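Local coordinates for protein yahD a copper inducible hydrolase (Lactococcus lactis subsp. lactis, PDB 3OG9), which probably acts as a hydrolase of the alpha/beta-hydrolase fold, is inducible by copper, and binds D-malate in its pocket in this crystal, at residues L16-L21 with H102-I107; R59-R64 with E77-E82; G112-L117 with H134-E139; N126-I131 with D148-F153. All coordinates share one frame; numbering follows the deposited sequence.

Interaction 1 (L16-L21 with H102-I107); sequences LAPLLL and HKMIAI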
# COMPACT_ATOMS: atom_id res chain seq x y z
N LEU A 16 -17.70 -9.46 -4.26
CA LEU A 16 -16.93 -8.27 -4.62
C LEU A 16 -15.46 -8.44 -4.25
O LEU A 16 -15.12 -9.18 -3.30
CB LEU A 16 -17.50 -7.05 -3.90
CG LEU A 16 -18.39 -6.07 -4.64
CD1 LEU A 16 -19.31 -6.75 -5.65
CD2 LEU A 16 -19.20 -5.18 -3.68
N ALA A 17 -14.60 -7.76 -5.00
CA ALA A 17 -13.14 -7.82 -4.81
C ALA A 17 -12.72 -7.41 -3.40
O ALA A 17 -13.21 -6.41 -2.86
CB ALA A 17 -12.45 -6.93 -5.83
N PRO A 18 -11.81 -8.17 -2.80
CA PRO A 18 -11.41 -7.89 -1.44
C PRO A 18 -10.44 -6.72 -1.40
O PRO A 18 -9.69 -6.48 -2.37
CB PRO A 18 -10.73 -9.19 -1.01
CG PRO A 18 -10.13 -9.71 -2.29
CD PRO A 18 -11.13 -9.36 -3.35
N LEU A 19 -10.46 -5.99 -0.29
CA LEU A 19 -9.52 -4.89 -0.06
C LEU A 19 -8.51 -5.34 0.97
O LEU A 19 -8.90 -5.89 2.01
CB LEU A 19 -10.27 -3.66 0.48
CG LEU A 19 -11.56 -3.29 -0.26
CD1 LEU A 19 -12.21 -2.15 0.47
CD2 LEU A 19 -11.31 -2.96 -1.76
N LEU A 20 -7.22 -5.12 0.71
CA LEU A 20 -6.18 -5.33 1.75
C LEU A 20 -5.73 -3.95 2.26
O LEU A 20 -5.21 -3.17 1.48
CB LEU A 20 -4.95 -6.06 1.18
CG LEU A 20 -3.78 -6.25 2.17
CD1 LEU A 20 -4.19 -7.24 3.26
CD2 LEU A 20 -2.43 -6.70 1.50
N LEU A 21 -5.93 -3.66 3.54
CA LEU A 21 -5.57 -2.34 4.07
C LEU A 21 -4.26 -2.39 4.82
O LEU A 21 -4.04 -3.30 5.63
CB LEU A 21 -6.67 -1.82 5.03
CG LEU A 21 -8.10 -1.94 4.56
CD1 LEU A 21 -9.00 -1.24 5.57
CD2 LEU A 21 -8.33 -1.42 3.09
N HIS A 102 -5.91 -12.74 -6.33
CA HIS A 102 -5.80 -12.13 -7.66
C HIS A 102 -6.83 -11.00 -7.92
O HIS A 102 -6.71 -10.26 -8.90
CB HIS A 102 -5.89 -13.20 -8.76
CG HIS A 102 -7.27 -13.73 -8.95
ND1 HIS A 102 -7.79 -14.77 -8.20
CD2 HIS A 102 -8.26 -13.34 -9.78
CE1 HIS A 102 -9.03 -14.99 -8.57
NE2 HIS A 102 -9.34 -14.14 -9.53
N LYS A 103 -7.87 -10.91 -7.08
CA LYS A 103 -8.88 -9.85 -7.21
C LYS A 103 -8.60 -8.70 -6.24
O LYS A 103 -9.27 -7.66 -6.29
CB LYS A 103 -10.28 -10.39 -6.90
CG LYS A 103 -10.79 -11.46 -7.86
CD LYS A 103 -12.26 -11.87 -7.53
CE LYS A 103 -13.27 -10.74 -7.80
NZ LYS A 103 -14.68 -11.02 -7.29
N MET A 104 -7.63 -8.90 -5.36
CA MET A 104 -7.36 -7.98 -4.27
C MET A 104 -6.95 -6.56 -4.70
O MET A 104 -6.14 -6.35 -5.63
CB MET A 104 -6.30 -8.61 -3.35
CG MET A 104 -6.35 -8.16 -1.94
SD MET A 104 -5.48 -9.40 -0.89
CE MET A 104 -6.78 -10.45 -0.25
N ILE A 105 -7.53 -5.59 -4.01
CA ILE A 105 -7.22 -4.18 -4.20
C ILE A 105 -6.51 -3.75 -2.92
O ILE A 105 -7.10 -3.76 -1.86
CB ILE A 105 -8.47 -3.34 -4.39
CG1 ILE A 105 -9.25 -3.78 -5.64
CG2 ILE A 105 -8.12 -1.82 -4.50
CD1 ILE A 105 -10.70 -3.23 -5.59
N ALA A 106 -5.23 -3.41 -3.03
CA ALA A 106 -4.48 -2.91 -1.88
C ALA A 106 -4.74 -1.44 -1.74
O ALA A 106 -4.68 -0.70 -2.74
CB ALA A 106 -2.95 -3.15 -2.03
N ILE A 107 -5.03 -1.04 -0.50
CA ILE A 107 -5.23 0.36 -0.13
C ILE A 107 -4.29 0.63 1.03
O ILE A 107 -4.45 0.04 2.10
CB ILE A 107 -6.70 0.67 0.28
CG1 ILE A 107 -7.69 0.29 -0.86
CG2 ILE A 107 -6.84 2.18 0.63
CD1 ILE A 107 -9.17 0.42 -0.48
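L19, L20 and L21 pair with I105, A106 and I107 as neighbouring parallel strands of the central sheet, their short axes 4.6 Å apart and turned 25° against each other. Three backbone hydrogen bonds define the register. I105 N donates to P18 O, L20 N to I105 O, and I107 N to L20 O, the last at 2.9 Å and almost straight (175°). CA-H...O contacts supplement them: I105 O also faces L19 CA at 3.2 Å.

Apolar packing differs on the two faces. On the face carrying L19, L21, I105 and I107, L19 CD2 lies 3.9 Å from I105 CD1, the two side chains running side by side in the same direction. L21 CD2 meets I107 CB at 3.9 Å in the same manner, while L19 CD1 reaches I107 CD1 at 4.1 Å. On the side of L20, M104 CG, anti to its backbone N (chi1 -154°), lies against L20 CB, which SD also touches (4.0 Å), and M104 CE approaches CG of P18 in the conformer described (4.0 Å; P18 has a second). An alanine in place of M104 would lose CG, SD and CE and would probably open a gap beside L20 CB and the proline ring.

V90 of helix 76-97 covers L20 and M104, whereas helix 33-39 packs on L19, L21 and I107. Strands 45-48 and 129-133 continue the sheet beyond the pair.

Interaction 2 (R59-R64 with E77-E82); sequences RYFKLR and ESLDEE. With MLT (D-malate), chain C.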
# COMPACT_ATOMS: atom_id res chain seq x y z
N ARG A 59 4.77 -0.39 12.65
CA ARG A 59 5.36 -0.23 11.30
C ARG A 59 5.45 -1.59 10.62
O ARG A 59 5.41 -2.62 11.29
CB ARG A 59 6.80 0.33 11.38
CG ARG A 59 6.95 1.82 11.63
CD ARG A 59 8.43 2.22 11.61
NE ARG A 59 9.04 1.74 10.38
CZ ARG A 59 9.01 2.39 9.21
NH1 ARG A 59 8.47 3.59 9.12
NH2 ARG A 59 9.55 1.83 8.14
N TYR A 60 5.62 -1.59 9.30
CA TYR A 60 5.80 -2.84 8.55
C TYR A 60 7.23 -3.34 8.44
O TYR A 60 7.44 -4.52 8.18
CB TYR A 60 5.18 -2.75 7.16
CG TYR A 60 3.69 -2.76 7.25
CD1 TYR A 60 2.98 -3.96 7.38
CD2 TYR A 60 2.97 -1.54 7.28
CE1 TYR A 60 1.59 -3.95 7.51
CE2 TYR A 60 1.57 -1.54 7.40
CZ TYR A 60 0.91 -2.73 7.49
OH TYR A 60 -0.47 -2.73 7.62
N PHE A 61 8.21 -2.47 8.64
CA PHE A 61 9.63 -2.88 8.54
C PHE A 61 10.47 -1.86 9.28
O PHE A 61 10.01 -0.77 9.60
CB PHE A 61 10.08 -3.06 7.06
CG PHE A 61 10.12 -1.78 6.29
CD1 PHE A 61 11.26 -0.96 6.33
CD2 PHE A 61 9.00 -1.34 5.60
CE1 PHE A 61 11.29 0.26 5.66
CE2 PHE A 61 9.03 -0.09 4.92
CZ PHE A 61 10.19 0.70 4.94
N LYS A 62 11.69 -2.25 9.62
CA LYS A 62 12.54 -1.43 10.51
C LYS A 62 13.20 -0.27 9.77
O LYS A 62 13.44 -0.35 8.56
CB LYS A 62 13.63 -2.31 11.12
CG LYS A 62 13.10 -3.27 12.16
CD LYS A 62 14.13 -4.36 12.47
CE LYS A 62 15.01 -3.99 13.64
NZ LYS A 62 16.02 -2.94 13.35
N LEU A 63 13.49 0.79 10.52
CA LEU A 63 14.31 1.90 10.08
C LEU A 63 15.71 1.68 10.62
O LEU A 63 15.91 0.78 11.47
CB LEU A 63 13.79 3.23 10.65
CG LEU A 63 12.40 3.63 10.07
CD1 LEU A 63 11.89 4.91 10.70
CD2 LEU A 63 12.43 3.74 8.52
N ARG A 64 16.66 2.51 10.17
CA ARG A 64 18.07 2.35 10.55
C ARG A 64 18.63 3.11 11.80
O ARG A 64 19.81 3.01 12.07
CB ARG A 64 19.00 2.42 9.30
CG ARG A 64 18.80 1.29 8.28
CD ARG A 64 20.06 1.18 7.40
NE ARG A 64 19.84 0.42 6.16
CZ ARG A 64 19.90 -0.90 6.07
NH1 ARG A 64 20.15 -1.64 7.15
NH2 ARG A 64 19.70 -1.49 4.87
N GLU A 77 16.95 -5.53 4.61
CA GLU A 77 16.81 -6.91 5.10
C GLU A 77 15.47 -7.12 5.81
O GLU A 77 14.78 -8.13 5.57
CB GLU A 77 17.99 -7.32 5.97
CG GLU A 77 19.25 -7.68 5.13
CD GLU A 77 20.39 -8.31 5.95
OE1 GLU A 77 20.19 -8.66 7.13
OE2 GLU A 77 21.49 -8.44 5.38
N SER A 78 15.11 -6.17 6.67
CA SER A 78 13.82 -6.21 7.36
C SER A 78 12.70 -6.13 6.35
O SER A 78 11.75 -6.90 6.45
CB SER A 78 13.69 -5.08 8.38
OG SER A 78 12.42 -5.06 9.01
N LEU A 79 12.80 -5.20 5.40
CA LEU A 79 11.78 -5.05 4.36
C LEU A 79 11.57 -6.37 3.68
O LEU A 79 10.45 -6.81 3.47
CB LEU A 79 12.16 -3.94 3.35
CG LEU A 79 11.24 -3.76 2.12
CD1 LEU A 79 9.83 -3.36 2.55
CD2 LEU A 79 11.84 -2.81 1.07
N ASP A 80 12.67 -7.04 3.34
CA ASP A 80 12.56 -8.32 2.61
C ASP A 80 11.91 -9.40 3.50
O ASP A 80 10.99 -10.09 3.05
CB ASP A 80 13.95 -8.76 2.10
CG ASP A 80 13.88 -10.04 1.27
OD1 ASP A 80 12.99 -10.16 0.39
OD2 ASP A 80 14.71 -10.93 1.55
N GLU A 81 12.34 -9.49 4.76
CA GLU A 81 11.79 -10.50 5.68
C GLU A 81 10.28 -10.28 5.93
O GLU A 81 9.48 -11.22 5.91
CB GLU A 81 12.56 -10.53 7.00
CG GLU A 81 13.98 -11.06 6.85
CD GLU A 81 14.94 -10.53 7.92
OE1 GLU A 81 14.47 -10.07 8.99
OE2 GLU A 81 16.17 -10.57 7.70
N GLU A 82 9.90 -9.02 6.16
CA GLU A 82 8.51 -8.72 6.55
C GLU A 82 7.58 -8.83 5.36
O GLU A 82 6.41 -9.24 5.51
CB GLU A 82 8.38 -7.34 7.18
CG GLU A 82 9.10 -7.22 8.53
CD GLU A 82 8.56 -8.21 9.56
OE1 GLU A 82 7.32 -8.32 9.75
OE2 GLU A 82 9.39 -8.91 10.17
C1 MLT C . 8.37 4.41 5.42
O1 MLT C . 8.98 3.97 6.43
O2 MLT C . 7.66 3.65 4.72
C2 MLT C . 8.51 5.86 5.02
O3 MLT C . 9.42 6.55 5.86
C3 MLT C . 7.15 6.57 4.99
C4 MLT C . 6.52 6.71 6.35
O4 MLT C . 5.87 7.76 6.58
O5 MLT C . 6.58 5.84 7.26
O HOH W 1 5.64 -6.33 9.41
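F61, whose ring packs on L79 of helix 76-97, offers a carbonyl O that R59 grips side-on with two nitrogens. NE approaches F61 O at 2.8 Å, nearly collinear with the C=O bond (178°), and NH2 reaches the same F61 O at 3.0 Å from above the carbonyl plane. NH2 and NH1 also both donate to malate O1, with NH1 at 2.8 Å from it, so that F61 O and the ligand carboxylate share the guanidinium edge while L63 CG covers a face.

The F61 ring is enclosed on opposite faces. R59 NH2 stands over one, 3.4 Å above the plane and offset toward the rim; L79 CD1 makes a CH-pi contact with the other, 4.2 Å from the centroid.

Two polar links tie the loop to the helix. K62 N donates to S78 OG at 3.0 Å (163°), and a water donates to both Y60 O and E82 OE1, the latter also salt-bridged to R51.

The geometry implies an indirect chain of support: the helix holds F61, the carbonyl of F61 fixes the rotation of the R59 guanidinium, and that group presents two N-H donors to a malate carboxylate.

Interaction 3 (G112-L117 with H134-E139); sequences GANVAL and HGMQLE. With MLT (D-malate), chain C.
N114, L138 and M136 bury the most surface where helix 111-121 meets the loop after strand 129-133. In this alpha/beta-hydrolase fold the helix follows a turn that fits a nucleophile elbow, a pattern that includes G112 and the malate-binding S110.

N114 is at the centre, and both ends of its amide are engaged. OD1 accepts from M136 N at 2.7 Å; the bond is bent (135° at hydrogen), with the donor tilted out of the amide carbonyl plane. ND2 donates to malate O2 at 2.8 Å, much straighter at 165°, and to a water that in turn donates to H134 O. A donor at OD1 and acceptors at ND2 together support the modelled orientation of the amide and fix its rotation. CA of G135 also comes within 3.1 Å of OD1 and borders A113 CB.

L138 grips the aliphatic part of N114: both its methyls, CD1 and CD2, stand 3.8 Å from N114 CB. F74 of the pocket and L79 of helix 76-97 touch L138 as well.

M136 crosses the amide. Its chi1 of 69° puts CG between the backbone N and carbonyl carbon, 3.4 Å from N114 ND2, and the chain continues to the ligand, so one residue receives the asparagine through its backbone and lines the malate pocket through its thioether. SD of M136 lies 3.9 Å from malate C2.

A second water joins the backbones of these residues, donating to N114 O at 2.9 Å and to M136 O at 2.8 Å.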
# COMPACT_ATOMS: atom_id res chain seq x y z
N GLY A 112 2.36 1.64 4.97
CA GLY A 112 1.61 0.52 4.33
C GLY A 112 1.57 0.59 2.79
O GLY A 112 1.68 -0.42 2.10
N ALA A 113 1.41 1.80 2.25
CA ALA A 113 1.38 2.01 0.80
C ALA A 113 2.73 1.60 0.18
O ALA A 113 2.79 0.97 -0.88
CB ALA A 113 1.07 3.48 0.51
N ASN A 114 3.81 1.95 0.86
CA ASN A 114 5.18 1.66 0.42
C ASN A 114 5.45 0.18 0.33
O ASN A 114 6.09 -0.29 -0.63
CB ASN A 114 6.18 2.34 1.39
CG ASN A 114 6.10 3.84 1.31
OD1 ASN A 114 5.56 4.35 0.33
ND2 ASN A 114 6.64 4.57 2.31
N VAL A 115 4.93 -0.54 1.32
CA VAL A 115 5.10 -1.98 1.43
C VAL A 115 4.30 -2.70 0.35
O VAL A 115 4.81 -3.65 -0.29
CB VAL A 115 4.77 -2.41 2.89
CG1 VAL A 115 4.31 -3.86 3.01
CG2 VAL A 115 6.00 -2.15 3.75
N ALA A 116 3.07 -2.24 0.12
CA ALA A 116 2.18 -2.77 -0.96
C ALA A 116 2.84 -2.60 -2.34
O ALA A 116 2.87 -3.53 -3.19
CB ALA A 116 0.82 -2.08 -0.93
N LEU A 117 3.34 -1.39 -2.56
CA LEU A 117 3.99 -1.03 -3.81
C LEU A 117 5.26 -1.82 -4.04
O LEU A 117 5.55 -2.28 -5.14
CB LEU A 117 4.30 0.45 -3.80
CG LEU A 117 3.11 1.35 -4.01
CD1 LEU A 117 3.55 2.79 -3.68
CD2 LEU A 117 2.58 1.23 -5.45
N HIS A 134 0.24 8.75 -0.57
CA HIS A 134 1.55 9.27 -0.13
C HIS A 134 2.63 8.20 -0.02
O HIS A 134 3.38 8.13 0.98
CB HIS A 134 1.37 10.11 1.15
CG HIS A 134 0.41 11.22 0.94
ND1 HIS A 134 0.71 12.29 0.12
CD2 HIS A 134 -0.88 11.37 1.31
CE1 HIS A 134 -0.35 13.07 0.02
NE2 HIS A 134 -1.33 12.54 0.74
N GLY A 135 2.71 7.39 -1.08
CA GLY A 135 3.72 6.37 -1.20
C GLY A 135 5.02 6.89 -1.82
O GLY A 135 5.11 8.04 -2.33
N MET A 136 6.04 6.02 -1.80
CA MET A 136 7.35 6.36 -2.30
C MET A 136 8.10 5.11 -2.70
O MET A 136 7.68 4.00 -2.36
CB MET A 136 8.13 7.09 -1.21
CG MET A 136 8.54 6.20 0.00
SD MET A 136 9.03 7.23 1.40
CE MET A 136 10.30 8.18 0.63
N GLN A 137 9.22 5.29 -3.40
CA GLN A 137 10.13 4.18 -3.67
C GLN A 137 10.98 3.85 -2.42
O GLN A 137 11.62 4.74 -1.87
CB GLN A 137 11.02 4.54 -4.87
CG GLN A 137 11.92 3.40 -5.29
CD GLN A 137 13.00 3.82 -6.22
OE1 GLN A 137 13.89 4.61 -5.85
NE2 GLN A 137 12.96 3.28 -7.43
N LEU A 138 11.00 2.59 -1.99
CA LEU A 138 11.84 2.14 -0.87
C LEU A 138 13.27 1.71 -1.28
O LEU A 138 14.22 1.87 -0.51
CB LEU A 138 11.14 0.96 -0.17
CG LEU A 138 9.81 1.35 0.47
CD1 LEU A 138 9.28 0.15 1.19
CD2 LEU A 138 10.01 2.55 1.43
N GLU A 139 13.40 1.14 -2.48
CA GLU A 139 14.67 0.64 -2.97
C GLU A 139 14.70 0.66 -4.50
O GLU A 139 13.65 0.61 -5.17
CB GLU A 139 14.93 -0.79 -2.43
CG GLU A 139 13.71 -1.70 -2.59
CD GLU A 139 14.04 -3.19 -2.49
OE1 GLU A 139 15.27 -3.53 -2.39
OE2 GLU A 139 13.07 -4.01 -2.53
C1 MLT C . 8.37 4.41 5.42
O1 MLT C . 8.98 3.97 6.43
O2 MLT C . 7.66 3.65 4.72
C2 MLT C . 8.51 5.86 5.02
O3 MLT C . 9.42 6.55 5.86
C3 MLT C . 7.15 6.57 4.99
C4 MLT C . 6.52 6.71 6.35
O4 MLT C . 5.87 7.76 6.58
O5 MLT C . 6.58 5.84 7.26
O HOH W 2 5.75 7.42 2.12
O HOH W 3 7.61 1.26 -2.61

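Interaction 4 (N126-I131 with D148-F153); sequences NFDKII and DDKHVF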
# COMPACT_ATOMS: atom_id res chain seq x y z
N ASN A 126 0.29 -10.76 -6.44
CA ASN A 126 -0.39 -10.36 -7.67
C ASN A 126 -1.71 -9.62 -7.37
O ASN A 126 -2.81 -10.11 -7.70
CB ASN A 126 -0.65 -11.60 -8.52
CG ASN A 126 -1.12 -11.26 -9.93
OD1 ASN A 126 -0.69 -10.27 -10.53
ND2 ASN A 126 -2.02 -12.06 -10.44
N PHE A 127 -1.61 -8.44 -6.75
CA PHE A 127 -2.79 -7.57 -6.57
C PHE A 127 -3.42 -7.23 -7.93
O PHE A 127 -2.72 -7.07 -8.94
CB PHE A 127 -2.43 -6.23 -5.91
CG PHE A 127 -1.90 -6.33 -4.50
CD1 PHE A 127 -2.69 -6.84 -3.47
CD2 PHE A 127 -0.62 -5.86 -4.21
CE1 PHE A 127 -2.20 -6.91 -2.15
CE2 PHE A 127 -0.12 -5.91 -2.91
CZ PHE A 127 -0.91 -6.44 -1.88
N ASP A 128 -4.74 -7.07 -7.93
CA ASP A 128 -5.41 -6.60 -9.14
C ASP A 128 -5.17 -5.10 -9.36
O ASP A 128 -4.91 -4.66 -10.49
CB ASP A 128 -6.91 -6.91 -9.07
CG ASP A 128 -7.62 -6.48 -10.34
OD1 ASP A 128 -7.20 -6.95 -11.42
OD2 ASP A 128 -8.57 -5.67 -10.26
N LYS A 129 -5.29 -4.33 -8.27
CA LYS A 129 -5.09 -2.86 -8.29
C LYS A 129 -4.44 -2.42 -7.00
O LYS A 129 -4.49 -3.14 -6.00
CB LYS A 129 -6.42 -2.13 -8.34
CG LYS A 129 -7.21 -2.36 -9.56
CD LYS A 129 -8.48 -1.58 -9.54
CE LYS A 129 -9.16 -1.77 -10.86
NZ LYS A 129 -9.59 -3.18 -11.09
N ILE A 130 -3.83 -1.22 -7.02
CA ILE A 130 -3.29 -0.59 -5.81
C ILE A 130 -3.73 0.86 -5.74
O ILE A 130 -3.71 1.58 -6.73
CB ILE A 130 -1.73 -0.64 -5.82
CG1 ILE A 130 -1.25 -2.09 -5.71
CG2 ILE A 130 -1.13 0.19 -4.63
CD1 ILE A 130 0.25 -2.22 -5.46
N ILE A 131 -4.15 1.28 -4.55
CA ILE A 131 -4.40 2.67 -4.24
C ILE A 131 -3.38 2.99 -3.16
O ILE A 131 -3.46 2.45 -2.04
CB ILE A 131 -5.86 2.85 -3.71
CG1 ILE A 131 -6.83 2.55 -4.86
CG2 ILE A 131 -6.10 4.30 -3.17
CD1 ILE A 131 -8.30 2.51 -4.51
N ASP A 148 1.60 -5.12 -17.21
CA ASP A 148 1.14 -4.29 -18.34
C ASP A 148 -0.35 -3.97 -18.30
O ASP A 148 -0.77 -2.96 -18.85
CB ASP A 148 1.49 -4.97 -19.67
CG ASP A 148 2.06 -4.01 -20.71
OD1 ASP A 148 2.44 -4.53 -21.78
OD2 ASP A 148 2.14 -2.75 -20.52
N ASP A 149 -1.15 -4.81 -17.64
CA ASP A 149 -2.61 -4.64 -17.63
C ASP A 149 -3.14 -3.93 -16.36
O ASP A 149 -4.34 -3.71 -16.23
CB ASP A 149 -3.29 -6.01 -17.76
CG ASP A 149 -2.87 -7.00 -16.64
OD1 ASP A 149 -1.73 -6.93 -16.08
OD2 ASP A 149 -3.69 -7.90 -16.34
N LYS A 150 -2.24 -3.61 -15.43
CA LYS A 150 -2.62 -3.20 -14.08
C LYS A 150 -2.91 -1.70 -13.97
O LYS A 150 -2.32 -0.89 -14.70
CB LYS A 150 -1.52 -3.59 -13.07
CG LYS A 150 -1.16 -5.08 -13.10
CD LYS A 150 -2.29 -5.95 -12.63
CE LYS A 150 -1.75 -7.35 -12.33
NZ LYS A 150 -2.87 -8.10 -11.75
N HIS A 151 -3.82 -1.35 -13.06
CA HIS A 151 -4.19 0.03 -12.81
C HIS A 151 -3.83 0.38 -11.38
O HIS A 151 -4.05 -0.40 -10.45
CB HIS A 151 -5.68 0.22 -13.05
CG HIS A 151 -6.04 0.35 -14.50
ND1 HIS A 151 -6.10 1.57 -15.13
CD2 HIS A 151 -6.34 -0.58 -15.43
CE1 HIS A 151 -6.42 1.39 -16.40
NE2 HIS A 151 -6.55 0.09 -16.61
N VAL A 152 -3.22 1.54 -11.20
CA VAL A 152 -2.67 1.90 -9.89
C VAL A 152 -2.96 3.39 -9.68
O VAL A 152 -2.76 4.19 -10.61
CB VAL A 152 -1.12 1.65 -9.84
CG1 VAL A 152 -0.50 2.31 -8.58
CG2 VAL A 152 -0.83 0.13 -9.81
N PHE A 153 -3.45 3.74 -8.50
CA PHE A 153 -3.72 5.15 -8.11
C PHE A 153 -2.66 5.58 -7.09
O PHE A 153 -2.41 4.83 -6.13
CB PHE A 153 -5.11 5.22 -7.42
CG PHE A 153 -5.49 6.61 -6.91
CD1 PHE A 153 -6.29 7.45 -7.68
CD2 PHE A 153 -5.09 7.04 -5.66
CE1 PHE A 153 -6.66 8.73 -7.20
CE2 PHE A 153 -5.45 8.33 -5.15
CZ PHE A 153 -6.21 9.17 -5.95
O HOH W 4 -5.91 -3.54 -12.66
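I130 and I131 run beside V152 and F153 as parallel strands of the central alpha/beta-hydrolase sheet, their short axes 4.7 Å apart and only 7° from parallel. F153 N donates to I130 O at 2.8 Å (169°), and V152 CA adds a CA-H...O contact to the same oxygen.

I131 CG2 meets F153 CD2 at 3.8 Å, approaching the ring obliquely, on the face where W204 of helix 195-208 touches both residues. On the other face V152 CG2 lies 4.2 Å from I130 CB, and F120 of helix 111-121 covers the pair.

Before the strands, the K150 chain spans the two segments. Its chi2 of -67° bends CD away from an extended course; farther out, NZ donates to F127 O at 3.0 Å and only weakly to N126 OD1. D128 OD1 is near NZ but beyond salt-bridge range; the D128 carboxylate pairs through OD2 with K129 NZ (2.8 Å). A methionine in place of K150 would remove the ammonium, probably leaving F127 O without this donor and the N126 side chain freer to turn.

Where the backbones are farther apart, a water mediates: it donates to D128 O at 2.6 Å and accepts from H151 N at 3.1 Å.

In the fold
Interactions 1 and 4 belong to one sheet, their centres about 10 Å apart; strands 105-109 and 129-133 are neighbours in it, and A106 O lies 2.7 Å from I131 N, a probable hydrogen bond. The centres of interactions 2 and 3 are about 12 Å apart toward the ligand end, where both touch D-malate and F61 CE2 meets L138 CD1 at 3.8 Å. Along the chain, segment 16-21 comes first, interaction 2 falls between the two segments of interaction 1, and interactions 3 and 4 then alternate their segments. Helix 111-121, which follows strand 105-109 directly, connects the two regions: the sheet core carries the helix whose residues, with the loops, form the malate pocket.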